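Local coordinates for glutamine--tRNA ligase (Saccharomyces cerevisiae, PDB 3TL4), which joins glutamine to its cognate tRNA at the expense of ATP and carries the appended N-terminal tRNA-binding domain described here, at residues Q121-V126 with I170-L175. Numbering follows the deposited sequence.
Sequences QVRNYV and IDQEVL
R123 reaches across to E173, its NE giving OE2 a nearly straight hydrogen bond (171°) of 2.7 Å that is part of a salt bridge. The acceptor lies in the guanidinium plane, but the nitrogen comes to the carboxylate on its anti side and from 33° out of its plane. The two flat groups are steeply turned against each other rather than paired side by side. Along the same NE/NH2 edge stands Q172, whose CB lies 3.4 Å from R123 NH2. Beside the charged pair the contact turns apolar: V126 CG1 packs against the aliphatic part of E173, 4.0 Å from its CG, and meets I170 CG1 at 4.1 Å. E173 thus serves both layers, its methylenes against the valine and its carboxylate against the arginine.

R123 has CG anti to its backbone N, and a bend at chi3 places NE toward the carboxylate, whose CD is placed by a bend at chi2 of E173. E119, one turn earlier, forms a salt bridge with NH1, while K176 joins R123 on E173 OE2, so that two cations share one carboxylate oxygen and probably favour its ionised form. An alanine in place of R123 would probably leave E173 with K176 as its remaining cation here and E119 without its mate.

The pair illustrates how small apolar side chains and long polar ones share a helix contact: the segment axes approach to 10.3 Å at 45°, V126 and I170 meet where the backbones are nearest, and R123 spans a wider separation. Helices 119-132 and 166-178 here join parts 1 and 2 of the RNA-binding region in a strand-free domain, part 1 belonging to the GatB/YqeY clan, consistent with kinship to tRNA-dependent amidotransferases. M127 and I130, also of helix 119-132, pack against E173, and F149 and V152 of helix 145-153 against I170.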
ATOM      1  N   GLN A 121      -8.190   7.052  15.887  1.00 29.39           N
ATOM      2  CA  GLN A 121      -7.276   8.080  15.402  1.00 25.86           C
ATOM      3  C   GLN A 121      -7.768   8.694  14.081  1.00 24.54           C
ATOM      4  O   GLN A 121      -7.739   9.915  13.919  1.00 24.00           O
ATOM      5  CB  GLN A 121      -5.853   7.543  15.253  1.00 30.10           C
ATOM      6  CG  GLN A 121      -5.329   6.784  16.473  1.00 37.15           C
ATOM      7  CD  GLN A 121      -3.910   6.278  16.254  1.00 40.59           C
ATOM      8  OE1 GLN A 121      -2.952   7.047  16.322  1.00 48.18           O
ATOM      9  NE2 GLN A 121      -3.772   4.988  15.980  1.00 30.25           N
ATOM     10  N   VAL A 122      -8.218   7.862  13.138  1.00 21.25           N
ATOM     11  CA  VAL A 122      -8.820   8.387  11.905  1.00 20.01           C
ATOM     12  C   VAL A 122      -9.876   9.429  12.289  1.00 22.69           C
ATOM     13  O   VAL A 122      -9.882  10.545  11.778  1.00 26.45           O
ATOM     14  CB  VAL A 122      -9.452   7.264  11.016  1.00 22.52           C
ATOM     15  CG1 VAL A 122     -10.152   7.855   9.804  1.00 18.20           C
ATOM     16  CG2 VAL A 122      -8.398   6.249  10.566  1.00 14.82           C
ATOM     17  N   ARG A 123     -10.740   9.058  13.229  1.00 26.57           N
ATOM     18  CA  ARG A 123     -11.821   9.920  13.705  1.00 29.09           C
ATOM     19  C   ARG A 123     -11.302  11.252  14.268  1.00 26.93           C
ATOM     20  O   ARG A 123     -11.852  12.305  13.989  1.00 25.98           O
ATOM     21  CB  ARG A 123     -12.651   9.164  14.753  1.00 29.58           C
ATOM     22  CG  ARG A 123     -13.825   9.931  15.344  1.00 32.78           C
ATOM     23  CD  ARG A 123     -14.894   8.969  15.922  1.00 31.69           C
ATOM     24  NE  ARG A 123     -16.032   8.878  15.013  1.00 42.59           N
ATOM     25  CZ  ARG A 123     -16.506   7.750  14.507  1.00 40.20           C
ATOM     26  NH1 ARG A 123     -15.960   6.591  14.836  1.00 34.98           N
ATOM     27  NH2 ARG A 123     -17.541   7.788  13.688  1.00 41.09           N
ATOM     28  N   ASN A 124     -10.245  11.202  15.065  1.00 23.61           N
ATOM     29  CA  ASN A 124      -9.632  12.429  15.555  1.00 27.11           C
ATOM     30  C   ASN A 124      -9.210  13.335  14.407  1.00 23.24           C
ATOM     31  O   ASN A 124      -9.519  14.520  14.408  1.00 21.11           O
ATOM     32  CB  ASN A 124      -8.421  12.135  16.456  1.00 28.16           C
ATOM     33  CG  ASN A 124      -8.816  11.481  17.777  1.00 41.81           C
ATOM     34  OD1 ASN A 124      -9.957  11.617  18.236  1.00 45.72           O
ATOM     35  ND2 ASN A 124      -7.870  10.765  18.398  1.00 41.73           N
ATOM     36  N   TYR A 125      -8.488  12.773  13.438  1.00 24.30           N
ATOM     37  CA  TYR A 125      -7.994  13.559  12.305  1.00 20.02           C
ATOM     38  C   TYR A 125      -9.114  14.145  11.459  1.00 18.16           C
ATOM     39  O   TYR A 125      -9.042  15.302  11.056  1.00 19.96           O
ATOM     40  CB  TYR A 125      -7.004  12.754  11.459  1.00 24.42           C
ATOM     41  CG  TYR A 125      -5.670  12.647  12.142  1.00 25.50           C
ATOM     42  CD1 TYR A 125      -4.889  13.780  12.347  1.00 33.83           C
ATOM     43  CD2 TYR A 125      -5.200  11.435  12.607  1.00 33.96           C
ATOM     44  CE1 TYR A 125      -3.674  13.710  12.993  1.00 39.93           C
ATOM     45  CE2 TYR A 125      -3.973  11.348  13.257  1.00 39.92           C
ATOM     46  CZ  TYR A 125      -3.218  12.490  13.447  1.00 43.65           C
ATOM     47  OH  TYR A 125      -2.002  12.410  14.087  1.00 51.37           O
ATOM     48  N   VAL A 126     -10.158  13.353  11.226  1.00 21.66           N
ATOM     49  CA  VAL A 126     -11.353  13.808  10.525  1.00 23.35           C
ATOM     50  C   VAL A 126     -12.046  14.954  11.283  1.00 29.94           C
ATOM     51  O   VAL A 126     -12.439  15.964  10.688  1.00 29.39           O
ATOM     52  CB  VAL A 126     -12.358  12.639  10.332  1.00 20.04           C
ATOM     53  CG1 VAL A 126     -13.712  13.161   9.857  1.00 19.15           C
ATOM     54  CG2 VAL A 126     -11.790  11.582   9.379  1.00 16.85           C
ATOM     55  N   ILE A 170     -16.270   9.624   8.138  1.00 22.42           N
ATOM     56  CA  ILE A 170     -16.658  10.941   7.640  1.00 22.75           C
ATOM     57  C   ILE A 170     -18.165  11.158   7.628  1.00 22.12           C
ATOM     58  O   ILE A 170     -18.644  12.194   8.080  1.00 22.17           O
ATOM     59  CB  ILE A 170     -16.128  11.208   6.230  1.00 24.36           C
ATOM     60  CG1 ILE A 170     -14.612  11.362   6.274  1.00 22.76           C
ATOM     61  CG2 ILE A 170     -16.785  12.464   5.661  1.00 24.04           C
ATOM     62  CD1 ILE A 170     -13.956  11.381   4.917  1.00 17.28           C
ATOM     63  N   ASP A 171     -18.905  10.192   7.089  1.00 27.27           N
ATOM     64  CA  ASP A 171     -20.363  10.257   7.103  1.00 21.52           C
ATOM     65  C   ASP A 171     -20.904  10.471   8.523  1.00 22.63           C
ATOM     66  O   ASP A 171     -21.788  11.295   8.739  1.00 25.92           O
ATOM     67  CB  ASP A 171     -20.978   9.004   6.469  1.00 24.02           C
ATOM     68  CG  ASP A 171     -20.791   8.958   4.943  1.00 38.50           C
ATOM     69  OD1 ASP A 171     -20.482  10.009   4.330  1.00 37.10           O
ATOM     70  OD2 ASP A 171     -20.962   7.867   4.353  1.00 42.87           O
ATOM     71  N   GLN A 172     -20.357   9.752   9.497  1.00 19.38           N
ATOM     72  CA  GLN A 172     -20.798   9.906  10.877  1.00 19.29           C
ATOM     73  C   GLN A 172     -20.486  11.291  11.444  1.00 17.04           C
ATOM     74  O   GLN A 172     -21.312  11.905  12.090  1.00 24.67           O
ATOM     75  CB  GLN A 172     -20.130   8.869  11.756  1.00 21.90           C
ATOM     76  CG  GLN A 172     -20.309   7.432  11.331  1.00 27.25           C
ATOM     77  CD  GLN A 172     -19.550   6.506  12.267  1.00 40.74           C
ATOM     78  OE1 GLN A 172     -19.868   6.415  13.455  1.00 51.46           O
ATOM     79  NE2 GLN A 172     -18.520   5.850  11.753  1.00 33.76           N
ATOM     80  N   GLU A 173     -19.280  11.771  11.217  1.00 20.10           N
ATOM     81  CA  GLU A 173     -18.878  13.058  11.769  1.00 18.10           C
ATOM     82  C   GLU A 173     -19.613  14.220  11.127  1.00 22.74           C
ATOM     83  O   GLU A 173     -19.936  15.191  11.789  1.00 28.68           O
ATOM     84  CB  GLU A 173     -17.374  13.236  11.642  1.00 16.49           C
ATOM     85  CG  GLU A 173     -16.601  12.220  12.495  1.00 20.03           C
ATOM     86  CD  GLU A 173     -16.989  12.309  13.956  1.00 27.33           C
ATOM     87  OE1 GLU A 173     -17.045  13.444  14.477  1.00 30.67           O
ATOM     88  OE2 GLU A 173     -17.244  11.256  14.579  1.00 30.94           O
ATOM     89  N   VAL A 174     -19.883  14.116   9.834  1.00 23.67           N
ATOM     90  CA  VAL A 174     -20.556  15.187   9.114  1.00 18.54           C
ATOM     91  C   VAL A 174     -21.986  15.315   9.597  1.00 16.69           C
ATOM     92  O   VAL A 174     -22.495  16.422   9.790  1.00 19.62           O
ATOM     93  CB  VAL A 174     -20.478  14.958   7.582  1.00 27.12           C
ATOM     94  CG1 VAL A 174     -21.414  15.865   6.862  1.00 23.15           C
ATOM     95  CG2 VAL A 174     -19.054  15.195   7.105  1.00 25.37           C
ATOM     96  N   LEU A 175     -22.620  14.171   9.831  1.00 19.92           N
ATOM     97  CA  LEU A 175     -23.965  14.126  10.413  1.00 19.99           C
ATOM     98  C   LEU A 175     -24.037  14.932  11.706  1.00 25.39           C
ATOM     99  O   LEU A 175     -25.003  15.663  11.923  1.00 29.33           O
ATOM    100  CB  LEU A 175     -24.390  12.674  10.676  1.00 18.07           C
ATOM    101  CG  LEU A 175     -25.775  12.388  11.269  1.00 29.04           C
ATOM    102  CD1 LEU A 175     -26.901  13.035  10.442  1.00 22.38           C
ATOM    103  CD2 LEU A 175     -25.983  10.874  11.403  1.00 26.60           C
TER